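Local coordinates for protein arginase (RocF) (Helicobacter pylori, PDB 4G3H) that probably hydrolyses L-arginine to L-ornithine and urea, using two manganese ions bound in each subunit, at residues Gln213-Val216 / Gln217-Glu221. Residues are numbered along the deposited sequence; the frame is centred on the assembly and turned at random.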
ATOM      1  N   GLN A 213      21.432   2.549  -5.881  1.00 28.81           N
ATOM      2  CA  GLN A 213      22.140   1.377  -5.361  1.00 29.78           C
ATOM      3  C   GLN A 213      22.378   1.483  -3.851  1.00 29.06           C
ATOM      4  O   GLN A 213      22.190   0.519  -3.113  1.00 28.30           O
ATOM      5  CB  GLN A 213      23.486   1.199  -6.083  1.00 33.13           C
ATOM      6  CG  GLN A 213      23.391   0.660  -7.515  1.00 36.52           C
ATOM      7  CD  GLN A 213      22.568   1.549  -8.434  1.00 40.89           C
ATOM      8  OE1 GLN A 213      22.888   2.721  -8.639  1.00 43.81           O
ATOM      9  NE2 GLN A 213      21.498   0.992  -8.994  1.00 41.90           N
ATOM     10  N   GLU A 214      22.793   2.655  -3.388  1.00 27.01           N
ATOM     11  CA  GLU A 214      23.045   2.831  -1.970  1.00 28.15           C
ATOM     12  C   GLU A 214      21.728   2.761  -1.208  1.00 25.84           C
ATOM     13  O   GLU A 214      21.656   2.169  -0.136  1.00 26.71           O
ATOM     14  CB  GLU A 214      23.734   4.166  -1.706  1.00 39.76           C
ATOM     15  CG  GLU A 214      24.216   4.310  -0.278  1.00 46.67           C
ATOM     16  CD  GLU A 214      24.905   5.631  -0.027  1.00 50.50           C
ATOM     17  OE1 GLU A 214      24.239   6.684  -0.136  1.00 54.28           O
ATOM     18  OE2 GLU A 214      26.114   5.619   0.275  1.00 53.42           O
ATOM     19  N   VAL A 215      20.686   3.364  -1.768  1.00 20.95           N
ATOM     20  CA  VAL A 215      19.373   3.340  -1.133  1.00 21.03           C
ATOM     21  C   VAL A 215      18.955   1.893  -0.889  1.00 19.79           C
ATOM     22  O   VAL A 215      18.554   1.539   0.211  1.00 18.72           O
ATOM     23  CB  VAL A 215      18.299   4.044  -2.011  1.00 26.57           C
ATOM     24  CG1 VAL A 215      16.910   3.776  -1.449  1.00 27.60           C
ATOM     25  CG2 VAL A 215      18.561   5.547  -2.055  1.00 25.36           C
ATOM     26  N   VAL A 216      19.068   1.049  -1.907  1.00 24.33           N
ATOM     27  CA  VAL A 216      18.688  -0.351  -1.756  1.00 26.86           C
ATOM     28  C   VAL A 216      19.561  -1.080  -0.732  1.00 28.59           C
ATOM     29  O   VAL A 216      19.066  -1.882   0.068  1.00 29.03           O
ATOM     30  CB  VAL A 216      18.756  -1.090  -3.110  1.00 31.47           C
ATOM     31  CG1 VAL A 216      18.446  -2.572  -2.921  1.00 33.53           C
ATOM     32  CG2 VAL A 216      17.765  -0.468  -4.077  1.00 33.20           C
ATOM     33  N   GLN A 217      20.859  -0.796  -0.752  1.00 29.92           N
ATOM     34  CA  GLN A 217      21.789  -1.439   0.170  1.00 29.81           C
ATOM     35  C   GLN A 217      21.452  -1.072   1.615  1.00 30.54           C
ATOM     36  O   GLN A 217      21.456  -1.930   2.506  1.00 30.08           O
ATOM     37  CB  GLN A 217      23.222  -1.025  -0.174  1.00 39.15           C
ATOM     38  CG  GLN A 217      24.302  -1.897   0.445  1.00 39.93           C
ATOM     39  CD  GLN A 217      24.064  -3.371   0.197  1.00 42.76           C
ATOM     40  OE1 GLN A 217      23.699  -3.779  -0.908  1.00 44.46           O
ATOM     41  NE2 GLN A 217      24.275  -4.183   1.226  1.00 46.10           N
ATOM     42  N   LYS A 218      21.161   0.205   1.848  1.00 32.63           N
ATOM     43  CA  LYS A 218      20.805   0.661   3.186  1.00 33.10           C
ATOM     44  C   LYS A 218      19.448   0.078   3.581  1.00 33.11           C
ATOM     45  O   LYS A 218      19.159  -0.088   4.769  1.00 33.25           O
ATOM     46  CB  LYS A 218      20.747   2.189   3.244  1.00 37.79           C
ATOM     47  CG  LYS A 218      22.095   2.893   3.120  1.00 39.83           C
ATOM     48  CD  LYS A 218      21.923   4.402   3.262  1.00 44.70           C
ATOM     49  CE  LYS A 218      23.212   5.165   2.964  1.00 49.32           C
ATOM     50  NZ  LYS A 218      23.015   6.653   2.969  1.00 50.61           N
ATOM     51  N   THR A 219      18.616  -0.226   2.582  1.00 30.01           N
ATOM     52  CA  THR A 219      17.299  -0.811   2.843  1.00 29.61           C
ATOM     53  C   THR A 219      17.488  -2.237   3.360  1.00 28.84           C
ATOM     54  O   THR A 219      16.795  -2.664   4.286  1.00 28.68           O
ATOM     55  CB  THR A 219      16.420  -0.843   1.569  1.00 26.19           C
ATOM     56  OG1 THR A 219      16.116   0.499   1.166  1.00 24.24           O
ATOM     57  CG2 THR A 219      15.115  -1.589   1.837  1.00 25.71           C
ATOM     58  N   LYS A 220      18.433  -2.961   2.758  1.00 28.78           N
ATOM     59  CA  LYS A 220      18.744  -4.336   3.160  1.00 28.98           C
ATOM     60  C   LYS A 220      19.207  -4.356   4.607  1.00 29.75           C
ATOM     61  O   LYS A 220      18.820  -5.223   5.387  1.00 29.61           O
ATOM     62  CB  LYS A 220      19.858  -4.913   2.291  1.00 27.83           C
ATOM     63  CG  LYS A 220      19.479  -5.158   0.851  1.00 30.52           C
ATOM     64  CD  LYS A 220      20.690  -5.614   0.066  1.00 31.73           C
ATOM     65  CE  LYS A 220      20.322  -6.026  -1.346  1.00 35.47           C
ATOM     66  NZ  LYS A 220      21.543  -6.335  -2.149  1.00 38.15           N
ATOM     67  N   GLU A 221      20.049  -3.389   4.952  1.00 31.80           N
ATOM     68  CA  GLU A 221      20.576  -3.272   6.302  1.00 32.62           C
ATOM     69  C   GLU A 221      19.440  -3.137   7.303  1.00 32.00           C
ATOM     70  O   GLU A 221      19.399  -3.854   8.299  1.00 31.88           O
ATOM     71  CB  GLU A 221      21.521  -2.070   6.384  1.00 46.99           C
ATOM     72  CG  GLU A 221      22.742  -2.221   5.485  1.00 52.66           C
ATOM     73  CD  GLU A 221      23.619  -0.977   5.430  1.00 57.94           C
ATOM     74  OE1 GLU A 221      24.686  -1.042   4.779  1.00 60.35           O
ATOM     75  OE2 GLU A 221      23.248   0.059   6.024  1.00 59.80           O
TER
HETATM   76  O   HOH W   1      21.461   7.722   0.614  1.00 49.69           O
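K218 lies back along the helix over E214, one turn earlier, and each step of its chain finds a partner there. CB starts against the carbonyl oxygen of E214, and CG, set beside its own backbone N (chi1 -69°), presses on that oxygen, CG to E214 O being 3.4 Å. CD passes it more loosely. K218 CE then rests on the acid's stem, 3.5 Å from E214 CG, and lies about as close to the carboxylate carbon, so methylene packs on methylene beside the charges. At the tip, K218 NZ stands 3.3 Å from E214 OE1, a salt bridge whose hydrogen bond is weak; a water shores it up, accepting from NZ and donating to OE1. E214 reaches the spot because its CG is anti to the backbone N (chi1 -171°) and the chain runs on extended. This i to i+4 pairing of acid and base suits the exposed side of helix 212-223, one of the helices flanking the parallel sheet of the arginase fold, away from the manganese site. Long, flexible charged chains can meet there while staying in solvent. The buried side calls for compact residues: V215 and T219 both touch F203 and F182, while V216 lies on L265 and S269 of helix 256-269. T219 brings a hydroxyl into this apolar setting and satisfies it within the helix, OG1 donating to V215 O at 2.8 Å. V215 O also accepts the backbone N-H of T219, T219 N standing 3.0 Å from it, and the two donors arrive from opposite faces of the carbonyl plane, with OG1 40° out of it.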